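Local coordinates for protein lovastatin nonaketide synthase mokA (Monascus pilosus, PDB 6AD3) that builds the nonaketide precursor of monacolin K (lovastatin) as an iterative type I polyketide synthase, represented here by its condensation domain, at residues A[96-105]-A[169-180]. The protein carries 1 engineered substitution. Numbering follows the deposited sequence.
Sequences TIFNNTIGMF and EEGYWQLVQTQY. Engineered in segment 169-180: W173 (natural residue Arg).
N99, beside strand 100-105, spends both amide N-H groups on two backbone carbonyls at the C-terminal end of helix 169-176, those of V176 and T178, an example of one side-chain amide bridging two carbonyls where a helix gives way to loop. ND2 of N99 donates to O of T178 at 2.8 Å, in the carbonyl plane and on a lone pair, and to O of V176 at 2.9 Å, from well above that carbonyl's plane. OD1 of N99 meets the edge of the Y180 ring, 3.4 Å from CD2, with amide and ring planes 75° apart; a water lies in hydrogen-bonding position to the same oxygen and accepts from N of Y180.

Packing is tight around the buried T101. With its CG2 anti to the backbone N (OG1 at chi1 -42°), the methyl lies 3.6 Å from CE1 of Y172, while OG1 rests against CG2 of V176 and bonds a water that donates to O of L175 and also bonds OH of Y180. OH of Y172 donates to O of T101 at 2.9 Å, from above the carbonyl plane, and also bonds OG1 of T460. At G103, which has no side chain, CE1 of Y172 lies close to the backbone N.

The exposed side is looser: NE2 of Q179 reaches OG1 of T96 at 3.0 Å and also bonds O of Q177, and a water bridges the carbonyls of T96 and V176. T96 OG1 is shared with D94.

The axes of helix 169-176 and strand 100-105 run at 160°, close to antiparallel, 8.5 Å apart at their closest. Strand 100-107 runs between 199-206 and 453-460 in the condensation domain's mixed sheet; L175 extends the packing onto 188-195 and 199-206.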
ATOM      1  N   THR A  96       6.923 -14.985   3.912  1.00 17.19           N
ATOM      2  CA  THR A  96       7.929 -14.224   3.203  1.00 18.86           C
ATOM      3  C   THR A  96       7.298 -13.356   2.102  1.00 17.40           C
ATOM      4  O   THR A  96       7.808 -12.272   1.784  1.00 17.97           O
ATOM      5  CB  THR A  96       8.996 -15.136   2.577  1.00 22.44           C
ATOM      6  OG1 THR A  96       9.518 -16.036   3.585  1.00 22.97           O
ATOM      7  CG2 THR A  96      10.130 -14.297   2.012  1.00 22.35           C
ATOM      8  N   ILE A  97       6.147 -13.785   1.598  1.00 15.96           N
ATOM      9  CA  ILE A  97       5.452 -13.039   0.518  1.00 14.81           C
ATOM     10  C   ILE A  97       4.935 -11.698   1.024  1.00 14.59           C
ATOM     11  O   ILE A  97       4.523 -10.861   0.231  1.00 14.58           O
ATOM     12  CB  ILE A  97       4.262 -13.856  -0.102  1.00 16.92           C
ATOM     13  CG1 ILE A  97       3.176 -14.090   0.922  1.00 17.87           C
ATOM     14  CG2 ILE A  97       4.720 -15.183  -0.683  1.00 20.05           C
ATOM     15  CD1 ILE A  97       1.900 -14.618   0.315  1.00 21.01           C
ATOM     16  N   PHE A  98       4.929 -11.490   2.343  1.00 14.44           N
ATOM     17  CA  PHE A  98       4.419 -10.233   2.934  1.00 15.03           C
ATOM     18  C   PHE A  98       5.557  -9.308   3.359  1.00 14.72           C
ATOM     19  O   PHE A  98       5.334  -8.259   3.967  1.00 15.34           O
ATOM     20  CB  PHE A  98       3.519 -10.516   4.130  1.00 16.84           C
ATOM     21  CG  PHE A  98       2.304 -11.319   3.806  1.00 17.23           C
ATOM     22  CD1 PHE A  98       1.447 -10.944   2.801  1.00 20.30           C
ATOM     23  CD2 PHE A  98       2.061 -12.512   4.472  1.00 19.83           C
ATOM     24  CE1 PHE A  98       0.370 -11.745   2.437  1.00 21.23           C
ATOM     25  CE2 PHE A  98       0.993 -13.316   4.115  1.00 23.65           C
ATOM     26  CZ  PHE A  98       0.088 -12.883   3.163  1.00 22.87           C
ATOM     27  N   ASN A  99       6.763  -9.612   2.914  1.00 13.01           N
ATOM     28  CA  ASN A  99       7.846  -8.667   3.040  1.00 14.82           C
ATOM     29  C   ASN A  99       7.579  -7.417   2.185  1.00 12.76           C
ATOM     30  O   ASN A  99       6.882  -7.476   1.166  1.00 13.97           O
ATOM     31  CB  ASN A  99       9.170  -9.278   2.565  1.00 13.22           C
ATOM     32  CG  ASN A  99       9.725 -10.349   3.518  1.00 15.80           C
ATOM     33  OD1 ASN A  99       9.193 -10.632   4.599  1.00 17.30           O
ATOM     34  ND2 ASN A  99      10.846 -10.951   3.095  1.00 14.64           N
ATOM     35  N   ASN A 100       8.158  -6.294   2.613  1.00 13.13           N
ATOM     36  CA  ASN A 100       8.108  -5.047   1.844  1.00 13.59           C
ATOM     37  C   ASN A 100       9.501  -4.482   1.717  1.00 13.53           C
ATOM     38  O   ASN A 100      10.263  -4.420   2.711  1.00 15.23           O
ATOM     39  CB  ASN A 100       7.228  -4.024   2.556  1.00 11.42           C
ATOM     40  CG  ASN A 100       5.858  -4.540   2.865  1.00 12.61           C
ATOM     41  OD1 ASN A 100       4.955  -4.460   2.024  1.00 13.19           O
ATOM     42  ND2 ASN A 100       5.695  -5.148   4.038  1.00 13.87           N
ATOM     43  N   THR A 101       9.880  -4.090   0.509  1.00 11.90           N
ATOM     44  CA  THR A 101      11.248  -3.697   0.231  1.00 11.74           C
ATOM     45  C   THR A 101      11.310  -2.544  -0.770  1.00 15.44           C
ATOM     46  O   THR A 101      10.843  -2.674  -1.893  1.00 17.59           O
ATOM     47  CB  THR A 101      12.069  -4.896  -0.304  1.00 13.88           C
ATOM     48  OG1 THR A 101      11.772  -6.087   0.437  1.00 13.68           O
ATOM     49  CG2 THR A 101      13.575  -4.617  -0.232  1.00 17.40           C
ATOM     50  N   ILE A 102      11.816  -1.395  -0.323  1.00 14.71           N
ATOM     51  CA  ILE A 102      11.817  -0.163  -1.123  1.00 14.92           C
ATOM     52  C   ILE A 102      13.263   0.285  -1.297  1.00 16.08           C
ATOM     53  O   ILE A 102      13.952   0.549  -0.297  1.00 14.41           O
ATOM     54  CB  ILE A 102      11.056   0.975  -0.413  1.00 17.90           C
ATOM     55  CG1 ILE A 102       9.670   0.511  -0.006  1.00 20.25           C
ATOM     56  CG2 ILE A 102      10.948   2.197  -1.340  1.00 17.52           C
ATOM     57  CD1 ILE A 102       8.788   0.018  -1.163  1.00 22.65           C
ATOM     58  N   GLY A 103      13.741   0.308  -2.560  1.00 15.92           N
ATOM     59  CA  GLY A 103      15.123   0.712  -2.855  1.00 14.22           C
ATOM     60  C   GLY A 103      15.171   2.060  -3.579  1.00 16.52           C
ATOM     61  O   GLY A 103      14.403   2.295  -4.487  1.00 18.84           O
ATOM     62  N   MET A 104      15.968   2.981  -3.082  1.00 14.08           N
ATOM     63  CA  MET A 104      16.143   4.249  -3.719  1.00 15.31           C
ATOM     64  C   MET A 104      17.582   4.391  -4.220  1.00 17.02           C
ATOM     65  O   MET A 104      18.529   4.510  -3.422  1.00 16.51           O
ATOM     66  CB  MET A 104      15.795   5.386  -2.782  1.00 18.95           C
ATOM     67  CG  MET A 104      15.746   6.746  -3.510  1.00 27.15           C
ATOM     68  SD  MET A 104      14.558   6.918  -4.912  1.00 37.71           S
ATOM     69  CE  MET A 104      13.007   7.127  -4.037  1.00 43.54           C
ATOM     70  N   PHE A 105      17.716   4.422  -5.530  1.00 16.99           N
ATOM     71  CA  PHE A 105      19.011   4.714  -6.176  1.00 17.48           C
ATOM     72  C   PHE A 105      19.313   6.183  -5.990  1.00 18.20           C
ATOM     73  O   PHE A 105      18.448   7.033  -6.225  1.00 19.34           O
ATOM     74  CB  PHE A 105      18.952   4.384  -7.667  1.00 17.25           C
ATOM     75  CG  PHE A 105      18.946   2.938  -7.959  1.00 18.49           C
ATOM     76  CD1 PHE A 105      20.096   2.198  -7.842  1.00 17.94           C
ATOM     77  CD2 PHE A 105      17.772   2.293  -8.332  1.00 21.44           C
ATOM     78  CE1 PHE A 105      20.107   0.848  -8.163  1.00 20.58           C
ATOM     79  CE2 PHE A 105      17.751   0.937  -8.544  1.00 22.50           C
ATOM     80  CZ  PHE A 105      18.934   0.227  -8.562  1.00 23.26           C
ATOM     81  N   GLU A 169      21.661  -4.534  -6.964  1.00 18.90           N
ATOM     82  CA  GLU A 169      20.374  -5.107  -7.301  1.00 19.69           C
ATOM     83  C   GLU A 169      20.263  -6.527  -6.762  1.00 21.44           C
ATOM     84  O   GLU A 169      19.225  -6.938  -6.224  1.00 19.11           O
ATOM     85  CB  GLU A 169      20.122  -5.069  -8.816  1.00 22.75           C
ATOM     86  CG  GLU A 169      19.806  -3.685  -9.330  1.00 25.67           C
ATOM     87  CD  GLU A 169      19.493  -3.658 -10.834  1.00 34.63           C
ATOM     88  OE1 GLU A 169      18.853  -4.597 -11.314  1.00 46.70           O
ATOM     89  OE2 GLU A 169      19.727  -2.628 -11.488  1.00 33.07           O
ATOM     90  N   GLU A 170      21.358  -7.255  -6.789  1.00 20.67           N
ATOM     91  CA  GLU A 170      21.360  -8.596  -6.238  1.00 22.50           C
ATOM     92  C   GLU A 170      21.074  -8.555  -4.727  1.00 20.59           C
ATOM     93  O   GLU A 170      20.284  -9.352  -4.211  1.00 20.23           O
ATOM     94  CB  GLU A 170      22.704  -9.284  -6.544  1.00 26.55           C
ATOM     95  CG  GLU A 170      22.828 -10.656  -5.945  1.00 34.07           C
ATOM     96  CD  GLU A 170      24.176 -11.307  -6.246  1.00 49.16           C
ATOM     97  OE1 GLU A 170      24.852 -11.737  -5.283  1.00 53.28           O
ATOM     98  OE2 GLU A 170      24.559 -11.365  -7.431  1.00 48.03           O
ATOM     99  N   GLY A 171      21.715  -7.627  -4.033  1.00 18.59           N
ATOM    100  CA  GLY A 171      21.479  -7.450  -2.612  1.00 19.22           C
ATOM    101  C   GLY A 171      20.006  -7.114  -2.343  1.00 18.60           C
ATOM    102  O   GLY A 171      19.427  -7.575  -1.378  1.00 18.00           O
ATOM    103  N   TYR A 172      19.471  -6.202  -3.138  1.00 16.03           N
ATOM    104  CA  TYR A 172      18.053  -5.815  -3.038  1.00 17.27           C
ATOM    105  C   TYR A 172      17.128  -7.025  -3.117  1.00 17.58           C
ATOM    106  O   TYR A 172      16.287  -7.220  -2.263  1.00 16.77           O
ATOM    107  CB  TYR A 172      17.713  -4.783  -4.116  1.00 15.65           C
ATOM    108  CG  TYR A 172      16.227  -4.472  -4.191  1.00 15.12           C
ATOM    109  CD1 TYR A 172      15.651  -3.475  -3.386  1.00 15.48           C
ATOM    110  CD2 TYR A 172      15.383  -5.231  -4.990  1.00 16.27           C
ATOM    111  CE1 TYR A 172      14.291  -3.195  -3.445  1.00 14.56           C
ATOM    112  CE2 TYR A 172      14.002  -4.968  -5.020  1.00 15.78           C
ATOM    113  CZ  TYR A 172      13.470  -3.973  -4.220  1.00 16.49           C
ATOM    114  OH  TYR A 172      12.104  -3.682  -4.280  1.00 15.80           O
ATOM    115  N   TRP A 173      17.295  -7.849  -4.140  1.00 15.76           N
ATOM    116  CA  TRP A 173      16.438  -9.018  -4.299  1.00 18.26           C
ATOM    117  C   TRP A 173      16.658 -10.087  -3.217  1.00 19.52           C
ATOM    118  O   TRP A 173      15.721 -10.812  -2.853  1.00 20.67           O
ATOM    119  CB  TRP A 173      16.563  -9.596  -5.720  1.00 18.61           C
ATOM    120  CG  TRP A 173      16.001  -8.688  -6.771  1.00 20.22           C
ATOM    121  CD1 TRP A 173      16.699  -7.881  -7.621  1.00 22.33           C
ATOM    122  CD2 TRP A 173      14.621  -8.329  -6.933  1.00 18.41           C
ATOM    123  NE1 TRP A 173      15.824  -7.173  -8.423  1.00 23.73           N
ATOM    124  CE2 TRP A 173      14.553  -7.369  -7.957  1.00 21.04           C
ATOM    125  CE3 TRP A 173      13.431  -8.771  -6.343  1.00 21.87           C
ATOM    126  CZ2 TRP A 173      13.343  -6.792  -8.357  1.00 22.01           C
ATOM    127  CZ3 TRP A 173      12.235  -8.219  -6.740  1.00 21.49           C
ATOM    128  CH2 TRP A 173      12.196  -7.221  -7.716  1.00 20.88           C
ATOM    129  N   GLN A 174      17.843 -10.108  -2.594  1.00 19.26           N
ATOM    130  CA  GLN A 174      18.031 -10.922  -1.385  1.00 20.35           C
ATOM    131  C   GLN A 174      17.204 -10.390  -0.189  1.00 18.39           C
ATOM    132  O   GLN A 174      16.552 -11.165   0.532  1.00 18.06           O
ATOM    133  CB  GLN A 174      19.528 -10.988  -0.989  1.00 24.04           C
ATOM    134  CG  GLN A 174      20.378 -11.845  -1.916  1.00 32.15           C
ATOM    135  CD  GLN A 174      21.889 -11.522  -1.833  1.00 42.73           C
ATOM    136  OE1 GLN A 174      22.655 -11.873  -2.740  1.00 55.89           O
ATOM    137  NE2 GLN A 174      22.307 -10.837  -0.768  1.00 45.34           N
ATOM    138  N   LEU A 175      17.110  -9.063  -0.077  1.00 16.85           N
ATOM    139  CA  LEU A 175      16.324  -8.440   0.999  1.00 16.63           C
ATOM    140  C   LEU A 175      14.819  -8.675   0.800  1.00 16.16           C
ATOM    141  O   LEU A 175      14.099  -8.909   1.760  1.00 16.15           O
ATOM    142  CB  LEU A 175      16.628  -6.947   1.106  1.00 16.33           C
ATOM    143  CG  LEU A 175      18.016  -6.554   1.609  1.00 18.71           C
ATOM    144  CD1 LEU A 175      18.226  -5.051   1.472  1.00 19.68           C
ATOM    145  CD2 LEU A 175      18.248  -6.971   3.057  1.00 22.61           C
ATOM    146  N   VAL A 176      14.408  -8.843  -0.447  1.00 16.75           N
ATOM    147  CA  VAL A 176      13.041  -9.187  -0.760  1.00 16.52           C
ATOM    148  C   VAL A 176      12.669 -10.547  -0.184  1.00 17.15           C
ATOM    149  O   VAL A 176      11.523 -10.761   0.234  1.00 17.97           O
ATOM    150  CB  VAL A 176      12.766  -9.093  -2.298  1.00 15.63           C
ATOM    151  CG1 VAL A 176      11.444  -9.730  -2.678  1.00 19.80           C
ATOM    152  CG2 VAL A 176      12.791  -7.644  -2.720  1.00 17.41           C
ATOM    153  N   GLN A 177      13.660 -11.424  -0.076  1.00 16.96           N
ATOM    154  CA  GLN A 177      13.465 -12.789   0.450  1.00 19.57           C
ATOM    155  C   GLN A 177      13.906 -12.929   1.902  1.00 17.24           C
ATOM    156  O   GLN A 177      14.024 -14.048   2.430  1.00 18.37           O
ATOM    157  CB  GLN A 177      14.257 -13.810  -0.384  1.00 22.35           C
ATOM    158  CG  GLN A 177      13.867 -13.895  -1.828  1.00 27.04           C
ATOM    159  CD  GLN A 177      12.393 -14.167  -2.034  1.00 28.46           C
ATOM    160  OE1 GLN A 177      11.788 -14.975  -1.333  1.00 31.17           O
ATOM    161  NE2 GLN A 177      11.829 -13.544  -3.034  1.00 31.97           N
ATOM    162  N   THR A 178      14.065 -11.825   2.600  1.00 17.96           N
ATOM    163  CA  THR A 178      14.616 -11.908   3.942  1.00 17.76           C
ATOM    164  C   THR A 178      13.617 -12.571   4.920  1.00 18.33           C
ATOM    165  O   THR A 178      12.402 -12.562   4.705  1.00 19.24           O
ATOM    166  CB  THR A 178      15.065 -10.520   4.447  1.00 20.32           C
ATOM    167  OG1 THR A 178      16.048 -10.692   5.504  1.00 22.32           O
ATOM    168  CG2 THR A 178      13.903  -9.793   4.958  1.00 23.91           C
ATOM    169  N   GLN A 179      14.157 -13.270   5.909  1.00 17.48           N
ATOM    170  CA  GLN A 179      13.343 -13.942   6.926  1.00 20.74           C
ATOM    171  C   GLN A 179      13.325 -13.096   8.209  1.00 23.31           C
ATOM    172  O   GLN A 179      14.306 -13.069   8.934  1.00 23.12           O
ATOM    173  CB  GLN A 179      13.960 -15.325   7.225  1.00 22.84           C
ATOM    174  CG  GLN A 179      14.114 -16.202   5.985  1.00 24.15           C
ATOM    175  CD  GLN A 179      12.768 -16.554   5.390  1.00 27.04           C
ATOM    176  OE1 GLN A 179      11.942 -17.186   6.042  1.00 27.14           O
ATOM    177  NE2 GLN A 179      12.497 -16.050   4.198  1.00 26.96           N
ATOM    178  N   TYR A 180      12.271 -12.314   8.422  1.00 16.57           N
ATOM    179  CA  TYR A 180      12.197 -11.488   9.616  1.00 17.97           C
ATOM    180  C   TYR A 180      11.919 -12.364  10.842  1.00 20.13           C
ATOM    181  O   TYR A 180      10.958 -13.110  10.849  1.00 21.27           O
ATOM    182  CB  TYR A 180      11.096 -10.452   9.463  1.00 16.94           C
ATOM    183  CG  TYR A 180      11.430  -9.384   8.474  1.00 14.56           C
ATOM    184  CD1 TYR A 180      12.407  -8.482   8.733  1.00 16.28           C
ATOM    185  CD2 TYR A 180      10.731  -9.268   7.284  1.00 16.09           C
ATOM    186  CE1 TYR A 180      12.761  -7.499   7.796  1.00 18.95           C
ATOM    187  CE2 TYR A 180      11.099  -8.342   6.315  1.00 17.36           C
ATOM    188  CZ  TYR A 180      12.097  -7.437   6.593  1.00 17.83           C
ATOM    189  OH  TYR A 180      12.485  -6.507   5.665  1.00 16.37           O
TER
HETATM  190  O   HOH W   1       9.050 -11.572  -0.507  1.00 25.31           O
HETATM  191  O   HOH W   2       9.935 -12.665   6.686  1.00 19.73           O
HETATM  192  O   HOH W   3      11.965  -7.302   2.987  1.00 15.12           O